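Local coordinates for spydx (Streptococcus pyogenes, PDB 2J43), which binds alpha-glucans such as host lung glycogen through family 41 carbohydrate-binding modules, as part of a surface pullulanase that probably hydrolyses alpha-1,6-glucosidic linkages, at residues A[170-175]-A[189-194]; A[112-117]-A[200-205]; A[34-39]-A[68-73]; A[27-32]-A[55-60]. All coordinates share one frame; numbering follows the deposited sequence. Where two conformers were deposited one is given.

Contact 1: A[170-175]-A[189-194]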
loop_
_atom_site.group_PDB
_atom_site.type_symbol
_atom_site.label_atom_id
_atom_site.label_comp_id
_atom_site.label_asym_id
_atom_site.label_seq_id
_atom_site.Cartn_x
_atom_site.Cartn_y
_atom_site.Cartn_z
ATOM N N ILE A 170 -7.708 -11.068 -13.106
ATOM C CA ILE A 170 -7.027 -10.328 -14.177
ATOM C C ILE A 170 -5.768 -11.081 -14.529
ATOM O O ILE A 170 -5.163 -11.719 -13.691
ATOM C CB ILE A 170 -6.689 -8.850 -13.748
ATOM C CG1 ILE A 170 -6.019 -8.047 -14.872
ATOM C CG2 ILE A 170 -5.736 -8.812 -12.564
ATOM C CD1 ILE A 170 -5.746 -6.579 -14.477
ATOM N N GLY A 171 -5.396 -11.004 -15.804
ATOM C CA GLY A 171 -4.127 -11.491 -16.262
ATOM C C GLY A 171 -3.422 -10.315 -16.913
ATOM O O GLY A 171 -4.046 -9.400 -17.468
ATOM N N PHE A 172 -2.120 -10.354 -16.819
ATOM C CA PHE A 172 -1.303 -9.355 -17.471
ATOM C C PHE A 172 0.122 -9.843 -17.691
ATOM O O PHE A 172 0.573 -10.873 -17.187
ATOM C CB PHE A 172 -1.341 -8.028 -16.677
ATOM C CG PHE A 172 -0.743 -8.091 -15.304
ATOM C CD1 PHE A 172 0.605 -7.756 -15.064
ATOM C CD2 PHE A 172 -1.504 -8.480 -14.232
ATOM C CE1 PHE A 172 1.118 -7.809 -13.777
ATOM C CE2 PHE A 172 -0.958 -8.490 -12.940
ATOM C CZ PHE A 172 0.339 -8.161 -12.750
ATOM N N LEU A 173 0.860 -9.086 -18.507
ATOM C CA LEU A 173 2.238 -9.402 -18.770
ATOM C C LEU A 173 2.992 -8.130 -18.996
ATOM O O LEU A 173 2.452 -7.201 -19.549
ATOM C CB LEU A 173 2.367 -10.319 -19.991
ATOM C CG LEU A 173 3.680 -11.073 -20.109
ATOM C CD1 LEU A 173 4.067 -11.974 -18.938
ATOM C CD2 LEU A 173 3.742 -11.915 -21.424
ATOM N N ILE A 174 4.224 -8.068 -18.545
ATOM C CA ILE A 174 5.044 -6.874 -18.834
ATOM C C ILE A 174 5.833 -7.135 -20.115
ATOM O O ILE A 174 6.559 -8.155 -20.219
ATOM C CB ILE A 174 6.018 -6.547 -17.706
ATOM C CG1 ILE A 174 5.331 -6.492 -16.345
ATOM C CG2 ILE A 174 6.748 -5.212 -17.981
ATOM C CD1 ILE A 174 4.193 -5.471 -16.253
ATOM N N LEU A 175 5.733 -6.207 -21.060
ATOM C CA LEU A 175 6.383 -6.312 -22.371
ATOM C C LEU A 175 7.473 -5.295 -22.565
ATOM O O LEU A 175 7.422 -4.187 -22.006
ATOM C CB LEU A 175 5.350 -6.092 -23.474
ATOM C CG LEU A 175 4.059 -6.904 -23.404
ATOM C CD1 LEU A 175 3.198 -6.645 -24.665
ATOM C CD2 LEU A 175 4.393 -8.373 -23.211
ATOM N N LYS A 189 5.950 -16.070 -18.181
ATOM C CA LYS A 189 4.763 -16.599 -17.557
ATOM C C LYS A 189 3.801 -15.470 -17.289
ATOM O O LYS A 189 4.152 -14.458 -16.695
ATOM C CB LYS A 189 5.120 -17.343 -16.269
ATOM C CG LYS A 189 5.476 -18.838 -16.485
ATOM C CD LYS A 189 6.405 -19.356 -15.370
ATOM C CE LYS A 189 7.734 -19.967 -15.893
ATOM N NZ LYS A 189 8.888 -19.239 -15.248
ATOM N N ASP A 190 2.575 -15.688 -17.688
ATOM C CA ASP A 190 1.502 -14.738 -17.447
ATOM C C ASP A 190 1.319 -14.489 -15.960
ATOM O O ASP A 190 1.293 -15.442 -15.157
ATOM C CB ASP A 190 0.214 -15.298 -17.956
ATOM C CG ASP A 190 0.097 -15.289 -19.483
ATOM O OD1 ASP A 190 0.865 -14.580 -20.178
ATOM O OD2 ASP A 190 -0.841 -15.921 -20.037
ATOM N N TYR A 191 1.162 -13.228 -15.595
ATOM C CA TYR A 191 0.784 -12.878 -14.229
ATOM C C TYR A 191 -0.702 -12.987 -14.068
ATOM O O TYR A 191 -1.457 -12.480 -14.861
ATOM C CB TYR A 191 1.170 -11.439 -13.930
ATOM C CG TYR A 191 2.619 -11.174 -13.907
ATOM C CD1 TYR A 191 3.400 -11.628 -12.885
ATOM C CD2 TYR A 191 3.236 -10.437 -14.920
ATOM C CE1 TYR A 191 4.749 -11.379 -12.834
ATOM C CE2 TYR A 191 4.546 -10.153 -14.893
ATOM C CZ TYR A 191 5.348 -10.634 -13.871
ATOM O OH TYR A 191 6.685 -10.356 -13.912
ATOM N N LEU A 192 -1.141 -13.618 -12.980
ATOM C CA LEU A 192 -2.547 -13.782 -12.705
ATOM C C LEU A 192 -2.840 -13.247 -11.310
ATOM O O LEU A 192 -2.066 -13.478 -10.381
ATOM C CB LEU A 192 -2.899 -15.283 -12.772
ATOM C CG LEU A 192 -3.784 -15.795 -13.914
ATOM C CD1 LEU A 192 -3.576 -15.094 -15.297
ATOM C CD2 LEU A 192 -3.633 -17.339 -14.047
ATOM N N PHE A 193 -3.936 -12.516 -11.181
ATOM C CA PHE A 193 -4.338 -11.987 -9.872
ATOM C C PHE A 193 -5.814 -12.079 -9.669
ATOM O O PHE A 193 -6.594 -11.641 -10.469
ATOM C CB PHE A 193 -3.872 -10.531 -9.712
ATOM C CG PHE A 193 -4.057 -9.984 -8.314
ATOM C CD1 PHE A 193 -3.243 -10.429 -7.277
ATOM C CD2 PHE A 193 -5.006 -9.030 -8.063
ATOM C CE1 PHE A 193 -3.429 -9.932 -5.986
ATOM C CE2 PHE A 193 -5.184 -8.512 -6.780
ATOM C CZ PHE A 193 -4.384 -8.964 -5.759
ATOM N N LYS A 194 -6.222 -12.617 -8.515
ATOM C CA LYS A 194 -7.644 -12.803 -8.237
ATOM C C LYS A 194 -8.049 -12.420 -6.803
ATOM O O LYS A 194 -9.025 -12.957 -6.288
ATOM C CB LYS A 194 -8.027 -14.277 -8.503
ATOM C CG LYS A 194 -7.220 -15.305 -7.727
ATOM C CD LYS A 194 -8.035 -16.578 -7.434
ATOM C CE LYS A 194 -8.086 -17.539 -8.598
ATOM N NZ LYS A 194 -8.563 -18.905 -8.153
#
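Phe172 and Tyr191 meet as a hydrogen-bonded antiparallel pair, and their side chains add a second layer of contact. Tyr191 CB stands over the centre of the Phe172 ring, 3.6 Å from the ring centroid, as a CH-pi contact. The two rings lie nearly parallel but slid apart, with planes 23° apart and little overlap; their nearest atoms are Phe172 CE1 and Tyr191 CD2, at 3.6 Å. The rim of the tyrosine ring is flanked near its plane by Phe172 O and Leu173 CA.

Two reciprocal backbone pairs fix this register. Phe172 N binds Tyr191 O at 3.0 Å and Tyr191 N binds Phe172 O at 2.9 Å, while Ile170 and Phe193 exchange a like pair of bonds. Beyond that second pair Ile170 CG2 rests on Phe193 CB (3.8 Å). On the other side of the sheet, Gly171 lets Leu192 CD1 approach its CA to 3.8 Å. Leu173 CD1 reaches the loop residue Lys189 ahead of strand 191-193, 3.3 Å from Lys189 O.

Farther out, Tyr191 OH is tied to Asp208 O. Strand 191-193 is the outermost strand on this side of the sheet of the second module; strand 170-176 separates it from strand 128-134, while Phe172, Tyr191 and Phe193 turn inward onto strands 113-119 and 201-205.

Contact 2: A[112-117]-A[200-205]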
loop_
_atom_site.group_PDB
_atom_site.type_symbol
_atom_site.label_atom_id
_atom_site.label_comp_id
_atom_site.label_asym_id
_atom_site.label_seq_id
_atom_site.Cartn_x
_atom_site.Cartn_y
_atom_site.Cartn_z
ATOM N N GLY A 112 -12.843 -0.192 -8.443
ATOM C CA GLY A 112 -13.060 -0.552 -9.835
ATOM C C GLY A 112 -11.840 -0.396 -10.733
ATOM O O GLY A 112 -11.930 -0.489 -11.975
ATOM N N TYR A 113 -10.696 -0.137 -10.114
ATOM C CA TYR A 113 -9.435 -0.078 -10.847
ATOM C C TYR A 113 -8.417 -0.961 -10.115
ATOM O O TYR A 113 -8.526 -1.188 -8.918
ATOM C CB TYR A 113 -8.914 1.364 -10.910
ATOM C CG TYR A 113 -9.695 2.330 -11.800
ATOM C CD1 TYR A 113 -9.149 2.777 -13.007
ATOM C CD2 TYR A 113 -10.941 2.845 -11.409
ATOM C CE1 TYR A 113 -9.838 3.701 -13.819
ATOM C CE2 TYR A 113 -11.645 3.754 -12.228
ATOM C CZ TYR A 113 -11.078 4.179 -13.425
ATOM O OH TYR A 113 -11.728 5.085 -14.257
ATOM N N LEU A 114 -7.446 -1.505 -10.844
ATOM C CA LEU A 114 -6.298 -2.152 -10.236
ATOM C C LEU A 114 -5.088 -1.356 -10.740
ATOM O O LEU A 114 -4.926 -1.175 -11.939
ATOM C CB LEU A 114 -6.172 -3.618 -10.660
ATOM C CG LEU A 114 -5.044 -4.391 -9.964
ATOM C CD1 LEU A 114 -5.281 -4.514 -8.463
ATOM C CD2 LEU A 114 -4.709 -5.793 -10.551
ATOM N N ARG A 115 -4.246 -0.835 -9.842
ATOM C CA ARG A 115 -2.921 -0.341 -10.247
ATOM C C ARG A 115 -1.901 -1.473 -10.300
ATOM O O ARG A 115 -1.710 -2.207 -9.316
ATOM C CB ARG A 115 -2.394 0.717 -9.272
ATOM C CG ARG A 115 -1.043 1.273 -9.668
ATOM C CD ARG A 115 -0.634 2.564 -8.983
ATOM N NE ARG A 115 -1.530 3.661 -9.274
ATOM C CZ ARG A 115 -1.387 4.895 -8.772
ATOM N NH1 ARG A 115 -0.407 5.169 -7.919
ATOM N NH2 ARG A 115 -2.237 5.857 -9.133
ATOM N N ILE A 116 -1.221 -1.588 -11.446
ATOM C CA ILE A 116 -0.108 -2.493 -11.613
ATOM C C ILE A 116 1.161 -1.681 -11.539
ATOM O O ILE A 116 1.421 -0.844 -12.386
ATOM C CB ILE A 116 -0.218 -3.221 -12.955
ATOM C CG1 ILE A 116 -1.491 -4.075 -12.968
ATOM C CG2 ILE A 116 1.085 -4.013 -13.210
ATOM C CD1 ILE A 116 -1.837 -4.726 -14.332
ATOM N N ASN A 117 1.957 -1.922 -10.510
ATOM C CA ASN A 117 3.238 -1.283 -10.314
ATOM C C ASN A 117 4.341 -2.223 -10.792
ATOM O O ASN A 117 4.304 -3.437 -10.480
ATOM C CB ASN A 117 3.474 -1.020 -8.811
ATOM C CG ASN A 117 2.502 -0.068 -8.212
ATOM O OD1 ASN A 117 2.688 1.155 -8.334
ATOM N ND2 ASN A 117 1.406 -0.589 -7.590
ATOM N N THR A 200 -6.244 -2.947 -4.343
ATOM C CA THR A 200 -6.323 -2.055 -5.480
ATOM C C THR A 200 -4.960 -1.637 -5.984
ATOM O O THR A 200 -4.902 -0.967 -7.016
ATOM C CB THR A 200 -6.964 -0.697 -5.014
ATOM O OG1 THR A 200 -6.217 -0.150 -3.892
ATOM C CG2 THR A 200 -8.402 -0.859 -4.490
ATOM N N GLN A 201 -3.871 -2.108 -5.400
ATOM C CA GLN A 201 -2.591 -2.276 -6.078
ATOM C C GLN A 201 -1.933 -3.620 -5.989
ATOM O O GLN A 201 -2.103 -4.343 -4.998
ATOM C CB GLN A 201 -1.631 -1.232 -5.428
ATOM C CG GLN A 201 -2.175 0.212 -5.394
ATOM C CD GLN A 201 -1.132 1.290 -5.118
ATOM O OE1 GLN A 201 -1.370 2.252 -4.303
ATOM N NE2 GLN A 201 -0.014 1.187 -5.775
ATOM N N VAL A 202 -1.190 -3.955 -7.042
ATOM C CA VAL A 202 -0.272 -5.054 -7.082
ATOM C C VAL A 202 1.101 -4.615 -7.533
ATOM O O VAL A 202 1.313 -3.503 -8.062
ATOM C CB VAL A 202 -0.807 -6.235 -7.922
ATOM C CG1 VAL A 202 -2.137 -6.760 -7.357
ATOM C CG2 VAL A 202 -0.942 -5.856 -9.374
ATOM N N PHE A 203 2.075 -5.491 -7.315
ATOM C CA PHE A 203 3.461 -5.147 -7.435
ATOM C C PHE A 203 4.185 -6.287 -8.094
ATOM O O PHE A 203 4.097 -7.438 -7.645
ATOM C CB PHE A 203 4.068 -4.860 -6.053
ATOM C CG PHE A 203 3.304 -3.820 -5.309
ATOM C CD1 PHE A 203 3.706 -2.518 -5.318
ATOM C CD2 PHE A 203 2.130 -4.142 -4.665
ATOM C CE1 PHE A 203 2.908 -1.531 -4.688
ATOM C CE2 PHE A 203 1.366 -3.184 -4.025
ATOM C CZ PHE A 203 1.766 -1.873 -4.048
ATOM N N VAL A 204 4.839 -5.985 -9.211
ATOM C CA VAL A 204 5.719 -6.929 -9.916
ATOM C C VAL A 204 7.058 -6.304 -10.179
ATOM O O VAL A 204 7.214 -5.076 -10.130
ATOM C CB VAL A 204 5.099 -7.475 -11.254
ATOM C CG1 VAL A 204 3.958 -8.475 -10.961
ATOM C CG2 VAL A 204 4.652 -6.371 -12.113
ATOM N N LYS A 205 8.091 -7.133 -10.354
ATOM C CA LYS A 205 9.421 -6.619 -10.536
ATOM C C LYS A 205 10.307 -7.475 -11.456
ATOM O O LYS A 205 10.097 -8.683 -11.530
ATOM C CB LYS A 205 10.144 -6.527 -9.175
ATOM C CG LYS A 205 10.197 -7.817 -8.372
ATOM C CD LYS A 205 11.034 -7.587 -7.071
ATOM C CE LYS A 205 11.095 -8.800 -6.194
ATOM N NZ LYS A 205 11.896 -9.948 -6.768
#
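Asn117 lies beside Phe203 in a parallel strand pair, and its side chain bends back over the neighbouring strand. Its CB is 3.4 Å from Val202 O and also touches Phe203 CD1. CG stands anti to the backbone carbonyl carbon (chi1 -64°), on the side of the backbone N. From it ND2 donates to Val202 O at 3.0 Å, with the acceptor close to the plane of the Asn117 amide. The same ND2 lies over one face of the Phe203 ring, 3.4 Å from CE1. Val202 O therefore accepts two hydrogen bonds from one residue: Asn117 N and Asn117 ND2 come to it from opposite faces of its carbonyl plane, so a single buried oxygen holds both the backbone and the tip of Asn117.

Residues 113-117 and 201-205 run parallel, their axes 22° apart, in the otherwise antiparallel sheet of the second family 41 module, a beta-sandwich type of domain. The first and last strands of the module are thus brought together across more than eighty residues. Besides Asn117 N, the ladder uses Arg115 N to Thr200 O, Val202 N to Arg115 O at 2.9 Å, and Val204 N to Asn117 O.

The opposite face of this pair is apolar. Val202 CG2 meets Leu114 CD2 at 3.9 Å and Ile116 CG1 at 4.0 Å, the Ile116 and Val202 side chains lying side by side and pointing the same way. On the Asn117 face, the aliphatic part of Arg115 runs alongside Gln201, while Arg115 NE makes a salt bridge with Asp160 and the guanidinium a cation-pi contact with Tyr158.

Contact 3: A[34-39]-A[68-73]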
loop_
_atom_site.group_PDB
_atom_site.type_symbol
_atom_site.label_atom_id
_atom_site.label_comp_id
_atom_site.label_asym_id
_atom_site.label_seq_id
_atom_site.Cartn_x
_atom_site.Cartn_y
_atom_site.Cartn_z
ATOM N N LYS A 34 2.398 4.896 28.321
ATOM C CA LYS A 34 2.193 4.635 29.721
ATOM C C LYS A 34 1.388 5.760 30.343
ATOM O O LYS A 34 1.316 6.871 29.795
ATOM C CB LYS A 34 3.522 4.393 30.433
ATOM C CG LYS A 34 4.421 5.516 30.486
ATOM C CD LYS A 34 5.800 5.072 31.118
ATOM C CE LYS A 34 6.691 6.270 31.478
ATOM N NZ LYS A 34 8.152 5.881 31.497
ATOM N N ASP A 35 0.769 5.475 31.471
ATOM C CA ASP A 35 -0.063 6.414 32.204
ATOM C C ASP A 35 -1.316 6.833 31.462
ATOM O O ASP A 35 -1.420 7.941 30.887
ATOM C CB ASP A 35 0.733 7.653 32.676
ATOM C CG ASP A 35 0.018 8.393 33.810
ATOM O OD1 ASP A 35 -1.130 8.042 34.176
ATOM O OD2 ASP A 35 0.531 9.366 34.381
ATOM N N TRP A 36 -2.320 5.955 31.481
ATOM C CA TRP A 36 -3.546 6.194 30.751
ATOM C C TRP A 36 -4.320 7.413 31.282
ATOM O O TRP A 36 -4.461 7.505 32.505
ATOM C CB TRP A 36 -4.459 4.951 30.839
ATOM C CG TRP A 36 -5.726 5.094 30.158
ATOM C CD1 TRP A 36 -6.940 5.417 30.732
ATOM C CD2 TRP A 36 -5.995 4.835 28.797
ATOM N NE1 TRP A 36 -7.919 5.435 29.780
ATOM C CE2 TRP A 36 -7.373 5.027 28.586
ATOM C CE3 TRP A 36 -5.205 4.471 27.702
ATOM C CZ2 TRP A 36 -7.959 4.897 27.341
ATOM C CZ3 TRP A 36 -5.796 4.309 26.486
ATOM C CH2 TRP A 36 -7.154 4.507 26.301
ATOM N N PRO A 37 -4.888 8.268 30.436
ATOM C CA PRO A 37 -4.795 8.298 28.973
ATOM C C PRO A 37 -3.758 9.291 28.467
ATOM O O PRO A 37 -3.480 9.342 27.283
ATOM C CB PRO A 37 -6.217 8.748 28.570
ATOM C CG PRO A 37 -6.573 9.767 29.647
ATOM C CD PRO A 37 -5.906 9.221 30.889
ATOM N N ASN A 38 -3.176 10.034 29.377
ATOM C CA ASN A 38 -2.435 11.238 28.934
ATOM C C ASN A 38 -1.055 10.914 28.362
ATOM O O ASN A 38 -0.473 11.732 27.612
ATOM C CB ASN A 38 -2.350 12.262 30.051
ATOM C CG ASN A 38 -3.706 12.833 30.421
ATOM O OD1 ASN A 38 -4.638 12.907 29.582
ATOM N ND2 ASN A 38 -3.828 13.285 31.649
ATOM N N GLY A 39 -0.553 9.701 28.605
ATOM C CA GLY A 39 0.682 9.260 28.002
ATOM C C GLY A 39 0.668 8.984 26.515
ATOM O O GLY A 39 1.709 8.666 25.961
ATOM N N SER A 68 0.451 -2.325 17.858
ATOM C CA SER A 68 -0.908 -2.140 18.224
ATOM C C SER A 68 -1.110 -0.682 18.618
ATOM O O SER A 68 -0.207 0.013 19.070
ATOM C CB SER A 68 -1.304 -3.063 19.380
ATOM O OG SER A 68 -1.187 -4.444 18.979
ATOM N N TYR A 69 -2.351 -0.246 18.497
ATOM C CA TYR A 69 -2.662 1.145 18.739
ATOM C C TYR A 69 -4.153 1.345 18.975
ATOM O O TYR A 69 -5.034 0.508 18.640
ATOM C CB TYR A 69 -2.208 2.068 17.570
ATOM C CG TYR A 69 -3.133 1.960 16.397
ATOM C CD1 TYR A 69 -4.201 2.854 16.223
ATOM C CD2 TYR A 69 -2.975 0.923 15.481
ATOM C CE1 TYR A 69 -5.076 2.658 15.149
ATOM C CE2 TYR A 69 -3.852 0.782 14.374
ATOM C CZ TYR A 69 -4.876 1.643 14.249
ATOM O OH TYR A 69 -5.764 1.462 13.198
ATOM N N LEU A 70 -4.447 2.506 19.531
ATOM C CA LEU A 70 -5.804 3.011 19.598
ATOM C C LEU A 70 -5.735 4.524 19.607
ATOM O O LEU A 70 -4.684 5.081 19.876
ATOM C CB LEU A 70 -6.557 2.476 20.816
ATOM C CG LEU A 70 -5.990 2.870 22.172
ATOM C CD1 LEU A 70 -6.565 4.229 22.570
ATOM C CD2 LEU A 70 -6.278 1.852 23.274
ATOM N N ILE A 71 -6.875 5.152 19.345
ATOM C CA ILE A 71 -7.018 6.614 19.444
ATOM C C ILE A 71 -7.880 6.856 20.653
ATOM O O ILE A 71 -9.007 6.316 20.754
ATOM C CB ILE A 71 -7.649 7.256 18.153
ATOM C CG1 ILE A 71 -6.716 7.047 16.966
ATOM C CG2 ILE A 71 -7.912 8.772 18.353
ATOM C CD1 ILE A 71 -7.240 7.546 15.671
ATOM N N ASN A 72 -7.397 7.673 21.571
ATOM C CA ASN A 72 -8.130 8.021 22.782
ATOM C C ASN A 72 -8.364 9.509 22.833
ATOM O O ASN A 72 -7.981 10.223 21.915
ATOM C CB ASN A 72 -7.440 7.508 24.069
ATOM C CG ASN A 72 -6.091 8.202 24.418
ATOM O OD1 ASN A 72 -5.800 9.260 23.905
ATOM N ND2 ASN A 72 -5.351 7.667 25.419
ATOM N N ASN A 73 -9.060 9.928 23.875
ATOM C CA ASN A 73 -9.158 11.345 24.187
ATOM C C ASN A 73 -8.812 11.597 25.627
ATOM O O ASN A 73 -8.521 10.691 26.403
ATOM C CB ASN A 73 -10.517 11.896 23.788
ATOM C CG ASN A 73 -11.656 11.297 24.609
ATOM O OD1 ASN A 73 -11.431 10.721 25.679
ATOM N ND2 ASN A 73 -12.879 11.464 24.101
#
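Asn72 ND2 donates a hydrogen bond to Pro37 O at 3.1 Å, meeting a lone pair of that carbonyl in its plane, with an N-H...O angle of 151°. The same nitrogen sits 3.5 Å above one face of the Trp36 indole, offset toward its rim, and is nearest to CZ3. Ring and amide planes are 74° apart, so the amide comes down on the ring steeply rather than stacking on it. Pro37 CB also packs against ND2, at 3.4 Å, and a cis peptide bond joins Trp36 to Pro37.

The loop follows strand 21-27 and folds back over strand 66-73 of the antiparallel sheet in the first family 41 module. There the exposed indole of Trp36 packs edge-to-face with Trp24 of strand 21-27, whose aromatic residues probably contribute to glucan binding, as in relatives. Leu70 CD1 approaches the indole at its edge, in plane, 3.8 Å from CH2. Farther along the strand, Pro37 CB touches Asn73 O at 3.7 Å, while the amide of Asn73 is held by Glu77 and Glu16.

Contact 4: A[27-32]-A[55-60]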
loop_
_atom_site.group_PDB
_atom_site.type_symbol
_atom_site.label_atom_id
_atom_site.label_comp_id
_atom_site.label_asym_id
_atom_site.label_seq_id
_atom_site.Cartn_x
_atom_site.Cartn_y
_atom_site.Cartn_z
ATOM N N GLY A 27 3.046 -3.010 21.613
ATOM C CA GLY A 27 3.713 -3.922 20.707
ATOM C C GLY A 27 5.120 -3.427 20.394
ATOM O O GLY A 27 5.817 -2.893 21.247
ATOM N N ASP A 28 5.521 -3.607 19.144
ATOM C CA ASP A 28 6.929 -3.443 18.751
ATOM C C ASP A 28 7.258 -1.995 18.414
ATOM O O ASP A 28 7.828 -1.693 17.380
ATOM C CB ASP A 28 7.267 -4.388 17.586
ATOM C CG ASP A 28 7.141 -5.838 17.979
ATOM O OD1 ASP A 28 7.438 -6.179 19.151
ATOM O OD2 ASP A 28 6.729 -6.688 17.190
ATOM N N VAL A 29 6.894 -1.104 19.312
ATOM C CA VAL A 29 7.180 0.316 19.248
ATOM C C VAL A 29 8.356 0.609 20.204
ATOM O O VAL A 29 8.637 -0.195 21.111
ATOM C CB VAL A 29 5.915 1.175 19.576
ATOM C CG1 VAL A 29 4.841 0.943 18.555
ATOM C CG2 VAL A 29 5.350 0.896 20.941
ATOM N N ASP A 30 9.036 1.717 19.955
ATOM C CA ASP A 30 10.193 2.109 20.765
ATOM C C ASP A 30 9.802 2.409 22.194
ATOM O O ASP A 30 10.491 2.017 23.143
ATOM C CB ASP A 30 10.909 3.275 20.103
ATOM C CG ASP A 30 12.199 3.619 20.798
ATOM O OD1 ASP A 30 13.006 2.700 20.940
ATOM O OD2 ASP A 30 12.426 4.724 21.241
ATOM N N GLN A 31 8.686 3.099 22.371
ATOM C CA GLN A 31 8.262 3.556 23.690
ATOM C C GLN A 31 6.741 3.336 23.819
ATOM O O GLN A 31 5.964 4.218 23.525
ATOM C CB GLN A 31 8.596 5.044 23.864
ATOM C CG GLN A 31 10.118 5.279 23.767
ATOM C CD GLN A 31 10.946 4.821 24.969
ATOM O OE1 GLN A 31 12.184 4.686 24.834
ATOM N NE2 GLN A 31 10.308 4.612 26.140
ATOM N N PRO A 32 6.337 2.168 24.309
ATOM C CA PRO A 32 4.910 1.949 24.555
ATOM C C PRO A 32 4.358 3.027 25.446
ATOM O O PRO A 32 5.015 3.530 26.358
ATOM C CB PRO A 32 4.883 0.592 25.238
ATOM C CG PRO A 32 6.049 -0.075 24.635
ATOM C CD PRO A 32 7.111 0.963 24.658
ATOM N N LEU A 55 1.082 10.592 11.235
ATOM C CA LEU A 55 1.842 10.698 12.457
ATOM C C LEU A 55 2.878 9.558 12.453
ATOM O O LEU A 55 2.493 8.401 12.189
ATOM C CB LEU A 55 0.866 10.631 13.627
ATOM C CG LEU A 55 1.421 10.821 15.013
ATOM C CD1 LEU A 55 2.294 12.065 15.166
ATOM C CD2 LEU A 55 0.222 10.884 15.938
ATOM N N ASP A 56 4.146 9.869 12.715
ATOM C CA ASP A 56 5.248 8.907 12.728
ATOM C C ASP A 56 5.447 8.336 14.115
ATOM O O ASP A 56 5.549 9.104 15.101
ATOM C CB ASP A 56 6.550 9.533 12.290
ATOM C CG ASP A 56 6.543 9.930 10.842
ATOM O OD1 ASP A 56 5.657 9.461 10.070
ATOM O OD2 ASP A 56 7.335 10.764 10.390
ATOM N N VAL A 57 5.429 7.012 14.203
ATOM C CA VAL A 57 5.538 6.291 15.471
ATOM C C VAL A 57 6.906 5.581 15.485
ATOM O O VAL A 57 7.134 4.682 14.693
ATOM C CB VAL A 57 4.458 5.235 15.632
ATOM C CG1 VAL A 57 4.640 4.486 16.971
ATOM C CG2 VAL A 57 3.028 5.849 15.576
ATOM N N PRO A 58 7.827 5.966 16.371
ATOM C CA PRO A 58 9.096 5.260 16.471
ATOM C C PRO A 58 8.880 3.790 16.806
ATOM O O PRO A 58 8.100 3.434 17.689
ATOM C CB PRO A 58 9.825 5.994 17.621
ATOM C CG PRO A 58 9.232 7.353 17.592
ATOM C CD PRO A 58 7.775 7.106 17.306
ATOM N N LEU A 59 9.604 2.932 16.093
ATOM C CA LEU A 59 9.505 1.489 16.260
ATOM C C LEU A 59 10.654 0.896 17.068
ATOM O O LEU A 59 11.682 1.512 17.214
ATOM C CB LEU A 59 9.474 0.775 14.905
ATOM C CG LEU A 59 8.262 1.067 14.026
ATOM C CD1 LEU A 59 8.398 0.337 12.709
ATOM C CD2 LEU A 59 6.930 0.699 14.749
ATOM N N ALA A 60 10.442 -0.287 17.573
ATOM C CA ALA A 60 11.433 -0.958 18.407
ATOM C C ALA A 60 12.735 -1.137 17.644
ATOM O O ALA A 60 12.726 -1.430 16.460
ATOM C CB ALA A 60 10.916 -2.266 18.839
HETATM O O HOH W 1 7.401 4.459 20.172
#
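Val29 and Leu59 come together at a single backbone bridge, their CA atoms only 4.0 Å apart, with two hydrogen bonds around it. Asp30 N donates to Pro58 O at 3.0 Å, almost straight at 177°, and Ala60 N donates to Asp28 O, likewise at 3.0 Å. In both, the donor stands well above the carbonyl plane. On the buried side Val29 CG1 meets Val57 CG1 at 3.9 Å, the two side chains crossing at a slant. Leu59 CD2 lies 3.7 Å from Asp28 O, and both Val29 and Leu59 continue onto Val67 of strand 66-73.

Asp28 is the centre of an inverse gamma turn, and its OD2 accepts from the backbone N of both Gln65 and Gln66. The turn leads out of strand 21-27, so this contact links the connection leaving one sheet of the first module's sandwich to strand 53-58 and the residues that follow it, in the other.

The other side, by contrast, is partly exposed, more polar and bridged by water. Asp30 touches mainly through its CB, 3.8 Å from Pro58 CB and 3.5 Å from Leu59 O. A water accepts from Gln31 N and donates to Pro58 O at 2.8 Å, so that carbonyl is gripped by both the water and Asp30 N, and the loop is tied to the strand one residue farther on.

How the contacts relate
Contacts 1 and 2 are buried strand pairs, antiparallel and parallel respectively, at the two outer strands of one sheet in the second module. Their centres are 11 Å apart and their apolar faces meet: Phe193 CZ reaches Val202 CG1 at 3.5 Å, and Phe172 packs on Ile116. Contact 1 is nested within the chain closed by contact 2. Contacts 3 and 4 share the first module's connection after strand 21-27. Contact 3 sets the exposed Trp36 on buried residues of strand 66-73; contact 4, only partly buried, reaches strand 53-58. Lacking continuous ladders, they rely on a side-chain amide or a single bridge with water. Between modules, contacts 2 and 3 come closest, nearest atoms about 17 Å apart.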